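Local coordinates for uncharacterized protein (Bacteroides ovatus CL02T12C04, PDB 6PTM), which probably hydrolyses carrageenan chains from their ends, as an exo-acting glycoside hydrolase of family GH42, at residues Ser353-Pro358 and Asn575-Met580; Tyr618-Ala623 and Asn645-Thr650. One frame throughout, in Å; residues are numbered along the deposited sequence.

Contact 1. Residues Ser353-Pro358 and Asn575-Met580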
loop_
_atom_site.group_PDB
_atom_site.type_symbol
_atom_site.label_atom_id
_atom_site.label_comp_id
_atom_site.label_asym_id
_atom_site.label_seq_id
_atom_site.Cartn_x
_atom_site.Cartn_y
_atom_site.Cartn_z
ATOM N N SER A 353 25.664 -14.193 -8.043
ATOM C CA SER A 353 26.865 -14.743 -7.338
ATOM C C SER A 353 27.729 -13.654 -6.690
ATOM O O SER A 353 28.520 -13.997 -5.802
ATOM C CB SER A 353 27.740 -15.522 -8.275
ATOM O OG SER A 353 28.186 -14.672 -9.333
ATOM N N MET A 354 27.622 -12.403 -7.129
ATOM C CA MET A 354 28.445 -11.281 -6.612
ATOM C C MET A 354 27.802 -10.692 -5.349
ATOM O O MET A 354 28.446 -9.840 -4.647
ATOM C CB MET A 354 28.592 -10.175 -7.654
ATOM C CG MET A 354 29.303 -10.548 -8.930
ATOM S SD MET A 354 28.955 -9.256 -10.226
ATOM C CE MET A 354 30.161 -9.683 -11.491
ATOM N N GLN A 355 26.590 -11.094 -4.991
ATOM C CA GLN A 355 25.968 -10.475 -3.799
ATOM C C GLN A 355 26.922 -10.680 -2.616
ATOM O O GLN A 355 27.421 -11.798 -2.436
ATOM C CB GLN A 355 24.578 -11.017 -3.510
ATOM C CG GLN A 355 23.949 -10.383 -2.299
ATOM C CD GLN A 355 22.502 -10.793 -2.153
ATOM O OE1 GLN A 355 22.158 -11.948 -2.365
ATOM N NE2 GLN A 355 21.660 -9.851 -1.764
ATOM N N GLY A 356 27.141 -9.638 -1.831
ATOM C CA GLY A 356 28.040 -9.686 -0.663
ATOM C C GLY A 356 29.362 -9.006 -0.971
ATOM O O GLY A 356 30.036 -8.616 -0.030
ATOM N N SER A 357 29.714 -8.865 -2.239
ATOM C CA SER A 357 30.974 -8.206 -2.654
ATOM C C SER A 357 30.762 -6.703 -2.630
ATOM O O SER A 357 29.637 -6.207 -2.814
ATOM C CB SER A 357 31.426 -8.615 -4.004
ATOM O OG SER A 357 30.479 -8.201 -4.974
ATOM N N PRO A 358 31.856 -5.952 -2.422
ATOM C CA PRO A 358 31.799 -4.493 -2.469
ATOM C C PRO A 358 31.318 -3.909 -3.793
ATOM O O PRO A 358 30.482 -3.020 -3.706
ATOM C CB PRO A 358 33.234 -4.094 -2.112
ATOM C CG PRO A 358 33.647 -5.223 -1.189
ATOM C CD PRO A 358 33.166 -6.444 -1.948
ATOM N N ASN A 575 23.246 -6.708 1.076
ATOM C CA ASN A 575 24.317 -7.742 1.165
ATOM C C ASN A 575 23.719 -9.135 1.433
ATOM O O ASN A 575 24.333 -10.112 1.024
ATOM C CB ASN A 575 25.349 -7.428 2.249
ATOM C CG ASN A 575 26.342 -6.369 1.833
ATOM O OD1 ASN A 575 27.099 -6.620 0.904
ATOM N ND2 ASN A 575 26.351 -5.216 2.519
ATOM N N LYS A 576 22.544 -9.252 2.045
ATOM C CA LYS A 576 21.987 -10.584 2.417
ATOM C C LYS A 576 20.933 -11.040 1.401
ATOM O O LYS A 576 20.221 -10.219 0.828
ATOM C CB LYS A 576 21.398 -10.568 3.826
ATOM C CG LYS A 576 22.371 -10.459 4.977
ATOM C CD LYS A 576 21.674 -10.256 6.303
ATOM C CE LYS A 576 20.577 -11.285 6.562
ATOM N NZ LYS A 576 19.918 -11.086 7.879
ATOM N N ALA A 577 20.892 -12.345 1.157
ATOM C CA ALA A 577 19.953 -12.982 0.222
ATOM C C ALA A 577 18.546 -12.846 0.806
ATOM O O ALA A 577 17.622 -12.664 0.029
ATOM C CB ALA A 577 20.331 -14.440 0.012
ATOM N N GLU A 578 18.409 -12.936 2.125
ATOM C CA GLU A 578 17.094 -13.168 2.788
ATOM C C GLU A 578 16.941 -12.304 4.044
ATOM O O GLU A 578 16.425 -12.807 5.055
ATOM C CB GLU A 578 16.974 -14.662 3.115
ATOM C CG GLU A 578 17.014 -15.554 1.887
ATOM C CD GLU A 578 16.779 -17.019 2.225
ATOM O OE1 GLU A 578 17.369 -17.488 3.186
ATOM O OE2 GLU A 578 16.006 -17.664 1.529
ATOM N N HIS A 579 17.303 -11.019 3.974
ATOM C CA HIS A 579 17.230 -10.128 5.142
ATOM C C HIS A 579 15.757 -9.940 5.559
ATOM O O HIS A 579 15.483 -9.869 6.763
ATOM C CB HIS A 579 17.898 -8.790 4.864
ATOM C CG HIS A 579 17.928 -7.978 6.108
ATOM N ND1 HIS A 579 18.509 -8.461 7.258
ATOM C CD2 HIS A 579 17.415 -6.768 6.415
ATOM C CE1 HIS A 579 18.363 -7.589 8.235
ATOM N NE2 HIS A 579 17.733 -6.512 7.737
ATOM N N MET A 580 14.846 -9.825 4.594
ATOM C CA MET A 580 13.440 -9.491 4.896
ATOM C C MET A 580 12.714 -10.725 5.442
ATOM O O MET A 580 11.761 -10.521 6.203
ATOM C CB MET A 580 12.747 -8.925 3.666
ATOM C CG MET A 580 13.303 -7.535 3.271
ATOM S SD MET A 580 13.489 -6.378 4.660
ATOM C CE MET A 580 11.754 -6.099 5.027
HETATM O O HOH W 1 27.108 -6.880 -1.769
#
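Asn575 meets Gly356 at a type II beta turn that runs from Met354 to Ser357. The turn leads into helix 358-385 of the galactosidase-like part of the chain. Residues 576-578 link helix 570-575 to helix 579-590. Gly356 holds the third turn position with a positive phi of 104°, where a side chain would press on the preceding carbonyl oxygen. Met354 O accepts from Ser357 N, which closes the turn, and also from Ser357 OG at 2.6 Å. Ser357 is the N-cap of the helix.

Asn575 forms a buried, water-linked corner. Its OD1 lies 3.6 Å from Gly356 CA. One water donates to Asn575 OD1 (2.7 Å) and to Ser357 O (2.8 Å), and accepts from Gly356 N (2.8 Å). The amide is unlikely to turn over, because Asn575 ND2 is bonded to Ala571 O and Glu652 O.

The tight part is where Gln355 lies along the backbone of Asn575 and Lys576. Gln355 has CG anti to the backbone N (chi1 -180°) and an extended chain. The side chain therefore reaches across to the other segment, and its CG packs 3.4 Å from Asn575 O. Its NE2 bonds to Ile574 O and lies 3.0 Å from Lys576 O. The solvent side is at the exposed Ala577, beside the end of this chain. There Gln355 OE1 comes within 3.6 Å of Ala577 CA.

Contact 2. Residues Tyr618-Ala623 and Asn645-Thr650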
loop_
_atom_site.group_PDB
_atom_site.type_symbol
_atom_site.label_atom_id
_atom_site.label_comp_id
_atom_site.label_asym_id
_atom_site.label_seq_id
_atom_site.Cartn_x
_atom_site.Cartn_y
_atom_site.Cartn_z
ATOM N N TYR A 618 17.786 -7.095 15.138
ATOM C CA TYR A 618 17.660 -8.552 14.917
ATOM C C TYR A 618 18.297 -8.903 13.589
ATOM O O TYR A 618 17.892 -8.286 12.568
ATOM C CB TYR A 618 16.193 -8.987 14.919
ATOM C CG TYR A 618 15.941 -10.450 14.690
ATOM C CD1 TYR A 618 16.276 -11.406 15.634
ATOM C CD2 TYR A 618 15.335 -10.877 13.525
ATOM C CE1 TYR A 618 16.017 -12.753 15.415
ATOM C CE2 TYR A 618 15.068 -12.211 13.286
ATOM C CZ TYR A 618 15.372 -13.144 14.257
ATOM O OH TYR A 618 15.081 -14.439 13.994
ATOM N N LYS A 619 19.238 -9.862 13.632
ATOM C CA LYS A 619 19.902 -10.461 12.449
ATOM C C LYS A 619 20.265 -9.367 11.431
ATOM O O LYS A 619 19.996 -9.522 10.219
ATOM C CB LYS A 619 18.991 -11.546 11.877
ATOM C CG LYS A 619 18.884 -12.817 12.720
ATOM C CD LYS A 619 18.529 -14.033 11.860
ATOM C CE LYS A 619 19.239 -15.299 12.280
ATOM N NZ LYS A 619 18.714 -15.709 13.589
ATOM N N THR A 620 20.931 -8.325 11.918
ATOM C CA THR A 620 21.415 -7.178 11.118
ATOM C C THR A 620 22.934 -7.101 11.269
ATOM O O THR A 620 23.455 -6.140 11.841
ATOM C CB THR A 620 20.618 -5.929 11.525
ATOM O OG1 THR A 620 19.213 -6.228 11.420
ATOM C CG2 THR A 620 20.948 -4.727 10.672
ATOM N N PRO A 621 23.693 -8.094 10.745
ATOM C CA PRO A 621 25.137 -8.171 10.976
ATOM C C PRO A 621 25.885 -7.060 10.231
ATOM O O PRO A 621 26.882 -6.630 10.751
ATOM C CB PRO A 621 25.537 -9.546 10.426
ATOM C CG PRO A 621 24.521 -9.823 9.348
ATOM C CD PRO A 621 23.245 -9.165 9.844
ATOM N N TYR A 622 25.388 -6.643 9.062
ATOM C CA TYR A 622 25.902 -5.480 8.293
ATOM C C TYR A 622 25.210 -4.181 8.723
ATOM O O TYR A 622 23.956 -4.102 8.768
ATOM C CB TYR A 622 25.653 -5.637 6.796
ATOM C CG TYR A 622 26.248 -6.848 6.134
ATOM C CD1 TYR A 622 27.427 -6.737 5.430
ATOM C CD2 TYR A 622 25.549 -8.053 6.049
ATOM C CE1 TYR A 622 27.951 -7.807 4.730
ATOM C CE2 TYR A 622 26.055 -9.142 5.358
ATOM C CZ TYR A 622 27.283 -9.025 4.725
ATOM O OH TYR A 622 27.804 -10.036 3.978
ATOM N N ALA A 623 25.994 -3.156 9.068
ATOM C CA ALA A 623 25.453 -1.816 9.346
ATOM C C ALA A 623 26.431 -0.782 8.819
ATOM O O ALA A 623 27.642 -1.037 8.844
ATOM C CB ALA A 623 25.192 -1.622 10.812
ATOM N N ASN A 645 23.006 -11.440 19.240
ATOM C CA ASN A 645 24.477 -11.673 19.251
ATOM C C ASN A 645 25.037 -11.495 17.836
ATOM O O ASN A 645 26.228 -11.281 17.710
ATOM C CB ASN A 645 24.815 -13.042 19.847
ATOM C CG ASN A 645 24.538 -13.087 21.334
ATOM O OD1 ASN A 645 23.754 -13.915 21.790
ATOM N ND2 ASN A 645 25.114 -12.161 22.075
ATOM N N GLU A 646 24.191 -11.504 16.814
ATOM C CA GLU A 646 24.640 -11.561 15.407
ATOM C C GLU A 646 24.701 -10.155 14.788
ATOM O O GLU A 646 25.333 -10.032 13.748
ATOM C CB GLU A 646 23.695 -12.419 14.564
ATOM C CG GLU A 646 23.303 -13.752 15.179
ATOM C CD GLU A 646 22.351 -14.505 14.265
ATOM O OE1 GLU A 646 22.637 -14.561 13.070
ATOM O OE2 GLU A 646 21.302 -14.975 14.726
ATOM N N SER A 647 24.123 -9.115 15.392
ATOM C CA SER A 647 23.918 -7.825 14.686
ATOM C C SER A 647 25.108 -6.857 14.826
ATOM O O SER A 647 25.888 -6.946 15.787
ATOM C CB SER A 647 22.626 -7.234 15.113
ATOM O OG SER A 647 21.579 -8.056 14.635
ATOM N N PHE A 648 25.251 -5.928 13.879
ATOM C CA PHE A 648 26.221 -4.810 13.967
ATOM C C PHE A 648 27.650 -5.337 14.140
ATOM O O PHE A 648 28.365 -4.750 14.908
ATOM C CB PHE A 648 25.829 -3.899 15.134
ATOM C CG PHE A 648 24.601 -3.049 14.904
ATOM C CD1 PHE A 648 23.817 -3.176 13.762
ATOM C CD2 PHE A 648 24.235 -2.097 15.843
ATOM C CE1 PHE A 648 22.715 -2.354 13.565
ATOM C CE2 PHE A 648 23.136 -1.276 15.636
ATOM C CZ PHE A 648 22.391 -1.387 14.488
ATOM N N LYS A 649 28.058 -6.348 13.376
ATOM C CA LYS A 649 29.424 -6.957 13.411
ATOM C C LYS A 649 30.323 -6.351 12.338
ATOM O O LYS A 649 31.508 -6.221 12.602
ATOM C CB LYS A 649 29.380 -8.453 13.105
ATOM C CG LYS A 649 28.563 -9.273 14.083
ATOM C CD LYS A 649 28.947 -9.003 15.513
ATOM C CE LYS A 649 28.597 -10.165 16.413
ATOM N NZ LYS A 649 28.562 -9.738 17.829
ATOM N N THR A 650 29.786 -6.037 11.152
ATOM C CA THR A 650 30.588 -5.419 10.064
ATOM C C THR A 650 29.923 -4.176 9.466
ATOM O O THR A 650 28.717 -3.895 9.735
ATOM C CB THR A 650 30.846 -6.405 8.923
ATOM O OG1 THR A 650 29.631 -6.574 8.189
ATOM C CG2 THR A 650 31.346 -7.751 9.404
#
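Lys619 lies alongside Glu646, the two side chains pointing the same way. Its chain turns about the CG-CD and CD-CE bonds and brings NZ to 2.9 Å from Glu646 OE2. This is a salt bridge that uses the syn lone pair of the carboxylate. Nearer the backbone, Lys619 CG sits 3.7 Å above the centre of the Tyr618 ring. With an alanine here, the chain beyond CB is gone, and Glu646 would probably lose its charged mate and the Tyr618 ring the methylene over its face.

The two loops follow neighbouring parallel strands, 614-617 and 640-643, of a five-stranded sheet. Its 2-1-3-4-5 strand order is consistent with a flavodoxin-like domain. Ser647 OG stands beside its own backbone N (chi1 -67°), where it receives a nearly straight bond from Thr620 N at 2.8 Å. The same OG bonds to Asp644 OD1. Asp644 also takes Lys619 N on its other oxygen, so it braces both loops.

Thr620 O accepts from Phe648 N at 2.7 Å, with the donor above the carbonyl plane. The next carbonyl, Pro621 O, is gripped twice, by Lys649 N and by Thr650 N (3.0 Å, 178°). Together with the latter bond, that from Ala623 N to Thr650 O forms the single beta bridge of Tyr622 with Thr650. The Phe648 side chain runs beside Thr620, and Ala623 CB touches its CD1 at 3.6 Å.

Apart from the ion pair of Lys619 with the exposed Glu646, each hydrogen bond between the loops has a backbone N-H as donor. All but the one to Ser647 OG end on a backbone carbonyl. The pairing of the loops therefore probably rests little on side-chain identity, except at Ser647 and the Lys619-Glu646 pair.

Overall arrangement
Contacts 1 and 2 come one after the other along the chain, and their centres are 14 Å apart. Both lie well out from the centre of the chain, at about 26 and 29 Å. They join through residues 575-580. Lys576 NZ lies 2.8 Å from Lys619 O, and it also bonds to His579 ND1 and forms a salt bridge with Asp582. Asn575 ND2 packs 3.5 Å from Tyr622 CD1. Contact 1 thus ties the galactosidase-like part to the parallel-sheet domain, while contact 2 joins two loops within that domain. The structure is the apo form, so no bound sugar relates either contact to the active site.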